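Type I modular polyketide synthase (PDB 6IYT) probably transfers an ethylmalonyl-type extender unit from its coenzyme A thioester to an acyl carrier protein, as an acyltransferase domain of the salinomycin polyketide synthase. Local coordinates at residues 86-98 and 105-117. Numbering follows the deposited sequence.
Sequences AAFEHRAVVLGTT and GLEAPDVAGVSSV
Val-94, buried, packs against the turn of 105-117 and touches several of its residues at once. Its CG2 lies 3.8 Å from Leu-106 CD2, the two side chains crossing at about a right angle, and touches Pro-109 CB as well, while CG1 rests on the backbone of Gly-105. Ala-92 continues this apolar patch against Pro-109, and helix 52-67 covers the same face through Leu-55, Arg-59 and Leu-62.

Strands 90-96 and 111-114 run antiparallel, with Arg-91/Gly-113 and Val-93/Val-111 as hydrogen-bonded pairs. Just before Val-111, a classic beta bulge sets Asp-110 and Val-111 both opposite Val-93, and the aspartate takes over as acceptor: Leu-95 N donates to Asp-110 OD1 at 2.8 Å, coming from above the carboxylate plane (52° out of it). CG beside the backbone N (chi1 -58°) brings OD1 to that N-H. OD2 forms a salt bridge with Arg-429, and a water bonded to Leu-95 O lies unusually close to it.

At the far end, Arg-91 runs extended from CG to NE, and NE bonds Phe-88 O at 2.8 Å, nearly in the guanidinium plane. That plane is sandwiched, Ala-87 CB over one face and Ser-115 CB 4.0 Å above the other. Here too is the solvent side: Val-114 parts its methyls, CG1 meeting Glu-89 CG at 3.6 Å and CG2 reaching His-90 ND1, contacts just as short but among largely exposed groups.

Strand 43-49 flanks 90-96 on its other edge, completing a three-stranded antiparallel sheet between helices 52-67 and 428-439, consistent with the ketosynthase-to-acyltransferase linker domain of modular polyketide synthases.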
ATOM      1  N   ALA A  86      -0.330  -7.782 -28.689  1.00 26.74           N
ATOM      2  CA  ALA A  86      -1.059  -8.625 -27.722  1.00 27.56           C
ATOM      3  C   ALA A  86      -0.203  -8.923 -26.485  1.00 29.78           C
ATOM      4  O   ALA A  86       0.981  -9.260 -26.600  1.00 22.01           O
ATOM      5  CB  ALA A  86      -1.497  -9.930 -28.378  1.00 32.98           C
ATOM      6  N   ALA A  87      -0.851  -8.975 -25.326  1.00 24.06           N
ATOM      7  CA  ALA A  87      -0.229  -9.528 -24.127  1.00 19.75           C
ATOM      8  C   ALA A  87      -0.488 -11.041 -24.022  1.00 20.59           C
ATOM      9  O   ALA A  87      -1.509 -11.471 -23.474  1.00 17.30           O
ATOM     10  CB  ALA A  87      -0.749  -8.822 -22.893  1.00 22.48           C
ATOM     11  N   PHE A  88       0.531 -11.827 -24.361  1.00 13.57           N
ATOM     12  CA  PHE A  88       0.505 -13.257 -24.142  1.00 11.42           C
ATOM     13  C   PHE A  88       0.993 -13.619 -22.718  1.00 11.68           C
ATOM     14  O   PHE A  88       1.308 -12.728 -21.898  1.00 11.09           O
ATOM     15  CB  PHE A  88       1.366 -13.944 -25.188  1.00 11.30           C
ATOM     16  CG  PHE A  88       0.884 -13.735 -26.593  1.00 13.45           C
ATOM     17  CD1 PHE A  88      -0.433 -13.998 -26.929  1.00 17.50           C
ATOM     18  CD2 PHE A  88       1.743 -13.280 -27.580  1.00 13.61           C
ATOM     19  CE1 PHE A  88      -0.905 -13.711 -28.208  1.00 18.86           C
ATOM     20  CE2 PHE A  88       1.297 -13.075 -28.878  1.00 17.67           C
ATOM     21  CZ  PHE A  88      -0.034 -13.288 -29.189  1.00 20.00           C
ATOM     22  N   GLU A  89       1.039 -14.920 -22.431  1.00 10.93           N
ATOM     23  CA  GLU A  89       1.154 -15.435 -21.057  1.00 11.81           C
ATOM     24  C   GLU A  89       2.509 -15.156 -20.369  1.00 10.33           C
ATOM     25  O   GLU A  89       2.549 -14.871 -19.157  1.00 11.86           O
ATOM     26  CB  GLU A  89       0.841 -16.955 -21.054  1.00 19.05           C
ATOM     27  CG  GLU A  89       0.947 -17.653 -19.696  1.00 22.97           C
ATOM     28  CD  GLU A  89       0.559 -19.159 -19.741  1.00 29.03           C
ATOM     29  OE1 GLU A  89       0.662 -19.787 -20.809  1.00 28.08           O
ATOM     30  OE2 GLU A  89       0.227 -19.724 -18.682  1.00 33.92           O
ATOM     31  N   HIS A  90       3.613 -15.325 -21.093  1.00  8.69           N
ATOM     32  CA  HIS A  90       4.947 -15.153 -20.523  1.00  7.90           C
ATOM     33  C   HIS A  90       5.404 -13.723 -20.808  1.00  7.04           C
ATOM     34  O   HIS A  90       5.417 -13.281 -21.984  1.00  6.26           O
ATOM     35  CB  HIS A  90       5.938 -16.137 -21.156  1.00  9.75           C
ATOM     36  CG  HIS A  90       5.681 -17.571 -20.794  1.00 11.12           C
ATOM     37  ND1 HIS A  90       6.509 -18.276 -19.951  1.00 15.23           N
ATOM     38  CD2 HIS A  90       4.619 -18.374 -21.039  1.00 12.31           C
ATOM     39  CE1 HIS A  90       6.005 -19.486 -19.756  1.00 13.68           C
ATOM     40  NE2 HIS A  90       4.854 -19.565 -20.394  1.00 12.11           N
ATOM     41  N   ARG A  91       5.806 -13.014 -19.761  1.00  5.38           N
ATOM     42  CA  ARG A  91       5.899 -11.561 -19.843  1.00  5.44           C
ATOM     43  C   ARG A  91       7.171 -11.051 -19.226  1.00  4.49           C
ATOM     44  O   ARG A  91       7.667 -11.608 -18.271  1.00  4.66           O
ATOM     45  CB  ARG A  91       4.682 -10.936 -19.144  1.00  5.40           C
ATOM     46  CG  ARG A  91       3.362 -11.245 -19.829  1.00  6.19           C
ATOM     47  CD  ARG A  91       2.195 -10.667 -19.054  1.00  6.85           C
ATOM     48  NE  ARG A  91       0.958 -11.024 -19.685  1.00  8.03           N
ATOM     49  CZ  ARG A  91      -0.240 -10.526 -19.397  1.00  9.55           C
ATOM     50  NH1 ARG A  91      -0.416  -9.712 -18.365  1.00  8.66           N
ATOM     51  NH2 ARG A  91      -1.325 -11.013 -20.047  1.00  9.78           N
ATOM     52  N   ALA A  92       7.711  -9.985 -19.802  1.00  4.36           N
ATOM     53  CA  ALA A  92       8.826  -9.284 -19.211  1.00  4.50           C
ATOM     54  C   ALA A  92       8.694  -7.801 -19.422  1.00  5.29           C
ATOM     55  O   ALA A  92       8.100  -7.350 -20.420  1.00  6.43           O
ATOM     56  CB  ALA A  92      10.139  -9.777 -19.784  1.00  4.99           C
ATOM     57  N   VAL A  93       9.356  -7.039 -18.554  1.00  5.16           N
ATOM     58  CA  VAL A  93       9.455  -5.613 -18.715  1.00  5.18           C
ATOM     59  C   VAL A  93      10.899  -5.174 -18.512  1.00  5.32           C
ATOM     60  O   VAL A  93      11.547  -5.544 -17.532  1.00  5.69           O
ATOM     61  CB  VAL A  93       8.559  -4.890 -17.736  1.00  5.73           C
ATOM     62  CG1 VAL A  93       8.683  -3.392 -17.895  1.00  6.09           C
ATOM     63  CG2 VAL A  93       7.110  -5.381 -17.875  1.00  5.84           C
ATOM     64  N   VAL A  94      11.386  -4.388 -19.454  1.00  5.63           N
ATOM     65  CA  VAL A  94      12.661  -3.723 -19.344  1.00  5.94           C
ATOM     66  C   VAL A  94      12.451  -2.234 -19.063  1.00  5.50           C
ATOM     67  O   VAL A  94      11.613  -1.605 -19.706  1.00  5.14           O
ATOM     68  CB  VAL A  94      13.447  -3.870 -20.685  1.00  6.83           C
ATOM     69  CG1 VAL A  94      14.838  -3.337 -20.542  1.00  7.58           C
ATOM     70  CG2 VAL A  94      13.494  -5.328 -21.097  1.00  7.38           C
ATOM     71  N   LEU A  95      13.321  -1.659 -18.225  1.00  5.97           N
ATOM     72  CA  LEU A  95      13.272  -0.229 -17.883  1.00  6.23           C
ATOM     73  C   LEU A  95      14.567   0.460 -18.239  1.00  7.34           C
ATOM     74  O   LEU A  95      15.642  -0.122 -18.101  1.00  8.72           O
ATOM     75  CB  LEU A  95      12.994  -0.038 -16.402  1.00  6.55           C
ATOM     76  CG  LEU A  95      11.742  -0.739 -15.850  1.00  6.44           C
ATOM     77  CD1 LEU A  95      11.681  -0.508 -14.359  1.00  8.54           C
ATOM     78  CD2 LEU A  95      10.489  -0.228 -16.517  1.00  6.43           C
ATOM     79  N   GLY A  96      14.456   1.678 -18.766  1.00  8.08           N
ATOM     80  CA  GLY A  96      15.629   2.492 -19.056  1.00 10.68           C
ATOM     81  C   GLY A  96      15.256   3.762 -19.771  1.00 11.27           C
ATOM     82  O   GLY A  96      14.092   4.021 -20.033  1.00 10.70           O
ATOM     83  N   THR A  97      16.252   4.558 -20.122  1.00 16.56           N
ATOM     84  CA  THR A  97      15.984   5.827 -20.762  1.00 19.31           C
ATOM     85  C   THR A  97      16.439   5.854 -22.224  1.00 22.19           C
ATOM     86  O   THR A  97      15.685   6.261 -23.120  1.00 25.04           O
ATOM     87  CB  THR A  97      16.639   6.972 -20.008  1.00 25.89           C
ATOM     88  OG1 THR A  97      16.141   6.991 -18.676  1.00 26.87           O
ATOM     89  CG2 THR A  97      16.308   8.301 -20.680  1.00 29.73           C
ATOM     90  N   THR A  98      17.636   5.369 -22.473  1.00 20.05           N
ATOM     91  CA  THR A  98      18.152   5.346 -23.813  1.00 20.49           C
ATOM     92  C   THR A  98      17.829   4.026 -24.428  1.00 20.60           C
ATOM     93  O   THR A  98      17.668   3.036 -23.723  1.00 19.03           O
ATOM     94  CB  THR A  98      19.658   5.556 -23.811  1.00 21.10           C
ATOM     95  OG1 THR A  98      20.316   4.406 -23.240  1.00 17.06           O
ATOM     96  CG2 THR A  98      20.000   6.812 -22.995  1.00 25.95           C
ATOM     97  N   GLY A 105      19.165  -4.180 -21.770  1.00 14.34           N
ATOM     98  CA  GLY A 105      18.351  -4.748 -20.714  1.00 12.74           C
ATOM     99  C   GLY A 105      17.499  -5.916 -21.168  1.00 11.69           C
ATOM    100  O   GLY A 105      17.001  -6.681 -20.351  1.00  9.50           O
ATOM    101  N   LEU A 106      17.314  -6.050 -22.478  1.00 12.51           N
ATOM    102  CA  LEU A 106      16.576  -7.196 -23.019  1.00 11.65           C
ATOM    103  C   LEU A 106      17.323  -8.473 -22.727  1.00 11.69           C
ATOM    104  O   LEU A 106      16.748  -9.543 -22.709  1.00 13.09           O
ATOM    105  CB  LEU A 106      16.363  -7.055 -24.525  1.00 10.72           C
ATOM    106  CG  LEU A 106      15.327  -6.044 -24.962  1.00 10.99           C
ATOM    107  CD1 LEU A 106      15.482  -5.675 -26.420  1.00 12.04           C
ATOM    108  CD2 LEU A 106      13.937  -6.557 -24.690  1.00 12.34           C
ATOM    109  N   GLU A 107      18.608  -8.354 -22.438  1.00 15.08           N
ATOM    110  CA  GLU A 107      19.387  -9.512 -22.064  1.00 14.09           C
ATOM    111  C   GLU A 107      19.088  -9.954 -20.644  1.00 15.93           C
ATOM    112  O   GLU A 107      19.283 -11.114 -20.307  1.00 15.26           O
ATOM    113  CB  GLU A 107      20.887  -9.228 -22.220  1.00 21.54           C
ATOM    114  CG  GLU A 107      21.370  -9.197 -23.665  1.00 29.62           C
ATOM    115  CD  GLU A 107      22.543  -8.247 -23.878  1.00 43.86           C
ATOM    116  OE1 GLU A 107      22.931  -7.544 -22.914  1.00 43.80           O
ATOM    117  OE2 GLU A 107      23.036  -8.152 -25.033  1.00 46.44           O
ATOM    118  N   ALA A 108      18.529  -9.058 -19.835  1.00 11.75           N
ATOM    119  CA  ALA A 108      18.229  -9.385 -18.432  1.00 12.83           C
ATOM    120  C   ALA A 108      17.129  -8.509 -17.880  1.00 10.94           C
ATOM    121  O   ALA A 108      17.403  -7.526 -17.182  1.00 10.32           O
ATOM    122  CB  ALA A 108      19.473  -9.223 -17.583  1.00 16.49           C
ATOM    123  N   PRO A 109      15.891  -8.786 -18.266  1.00  8.64           N
ATOM    124  CA  PRO A 109      14.861  -7.803 -17.983  1.00  8.29           C
ATOM    125  C   PRO A 109      14.699  -7.533 -16.492  1.00  8.14           C
ATOM    126  O   PRO A 109      14.861  -8.444 -15.659  1.00  9.25           O
ATOM    127  CB  PRO A 109      13.602  -8.459 -18.538  1.00  8.60           C
ATOM    128  CG  PRO A 109      14.116  -9.276 -19.682  1.00  9.83           C
ATOM    129  CD  PRO A 109      15.427  -9.822 -19.196  1.00  9.56           C
ATOM    130  N   ASP A 110      14.227  -6.362 -16.173  1.00  8.00           N
ATOM    131  CA  ASP A 110      14.021  -5.972 -14.770  1.00  9.75           C
ATOM    132  C   ASP A 110      12.985  -6.845 -14.037  1.00  9.39           C
ATOM    133  O   ASP A 110      13.183  -7.222 -12.879  1.00 10.63           O
ATOM    134  CB  ASP A 110      13.641  -4.495 -14.704  1.00 10.74           C
ATOM    135  CG  ASP A 110      14.710  -3.579 -15.352  1.00 13.65           C
ATOM    136  OD1 ASP A 110      14.737  -3.470 -16.614  1.00 11.88           O
ATOM    137  OD2 ASP A 110      15.498  -2.924 -14.605  1.00 15.66           O
ATOM    138  N   VAL A 111      11.908  -7.191 -14.718  1.00  7.38           N
ATOM    139  CA  VAL A 111      10.821  -7.963 -14.130  1.00  7.42           C
ATOM    140  C   VAL A 111      10.360  -8.957 -15.172  1.00  7.19           C
ATOM    141  O   VAL A 111      10.219  -8.603 -16.359  1.00  6.99           O
ATOM    142  CB  VAL A 111       9.616  -7.047 -13.742  1.00  6.46           C
ATOM    143  CG1 VAL A 111       8.548  -7.845 -13.066  1.00  6.21           C
ATOM    144  CG2 VAL A 111      10.068  -5.939 -12.812  1.00  6.59           C
ATOM    145  N   ALA A 112      10.152 -10.190 -14.753  1.00  7.37           N
ATOM    146  CA  ALA A 112       9.616 -11.219 -15.631  1.00  8.07           C
ATOM    147  C   ALA A 112       8.694 -12.103 -14.862  1.00  9.89           C
ATOM    148  O   ALA A 112       8.874 -12.318 -13.644  1.00  9.89           O
ATOM    149  CB  ALA A 112      10.726 -12.033 -16.264  1.00  9.76           C
ATOM    150  N   GLY A 113       7.692 -12.622 -15.534  1.00  9.05           N
ATOM    151  CA  GLY A 113       6.748 -13.491 -14.871  1.00 10.73           C
ATOM    152  C   GLY A 113       5.794 -14.177 -15.825  1.00 12.05           C
ATOM    153  O   GLY A 113       5.883 -14.021 -17.037  1.00 11.88           O
ATOM    154  N   VAL A 114       4.896 -14.978 -15.273  1.00 10.81           N
ATOM    155  CA  VAL A 114       3.929 -15.696 -16.084  1.00 11.17           C
ATOM    156  C   VAL A 114       2.532 -15.360 -15.583  1.00  9.83           C
ATOM    157  O   VAL A 114       2.298 -15.315 -14.376  1.00 10.19           O
ATOM    158  CB  VAL A 114       4.169 -17.228 -16.002  1.00 13.95           C
ATOM    159  CG1 VAL A 114       3.116 -17.965 -16.794  1.00 17.46           C
ATOM    160  CG2 VAL A 114       5.566 -17.580 -16.508  1.00 15.12           C
ATOM    161  N   SER A 115       1.644 -15.016 -16.500  1.00 10.56           N
ATOM    162  CA  SER A 115       0.293 -14.592 -16.144  1.00 13.17           C
ATOM    163  C   SER A 115      -0.445 -15.719 -15.425  1.00 16.45           C
ATOM    164  O   SER A 115      -0.382 -16.897 -15.856  1.00 15.00           O
ATOM    165  CB  SER A 115      -0.466 -14.144 -17.378  1.00 16.95           C
ATOM    166  OG  SER A 115      -1.729 -13.644 -17.035  1.00 24.34           O
ATOM    167  N   SER A 116      -0.991 -15.402 -14.250  1.00 14.98           N
ATOM    168  CA  SER A 116      -1.591 -16.419 -13.374  1.00 16.47           C
ATOM    169  C   SER A 116      -2.874 -15.973 -12.673  1.00 19.55           C
ATOM    170  O   SER A 116      -3.663 -16.818 -12.293  1.00 23.17           O
ATOM    171  CB  SER A 116      -0.594 -16.893 -12.331  1.00 17.96           C
ATOM    172  OG  SER A 116      -0.256 -15.843 -11.439  1.00 21.81           O
ATOM    173  N   VAL A 117      -3.014 -14.673 -12.354  1.00 14.77           N
ATOM    174  CA  VAL A 117      -4.242 -14.204 -11.643  1.00 15.91           C
ATOM    175  C   VAL A 117      -5.467 -14.158 -12.540  1.00 16.23           C
ATOM    176  O   VAL A 117      -5.364 -13.963 -13.743  1.00 17.31           O
ATOM    177  CB  VAL A 117      -4.059 -12.821 -11.005  1.00 14.56           C
ATOM    178  CG1 VAL A 117      -2.898 -12.844 -10.049  1.00 16.34           C
ATOM    179  CG2 VAL A 117      -3.888 -11.751 -12.069  1.00 14.12           C
TER
HETATM  180  O   HOH W   1      16.962  -1.230 -15.802  1.00 16.42           O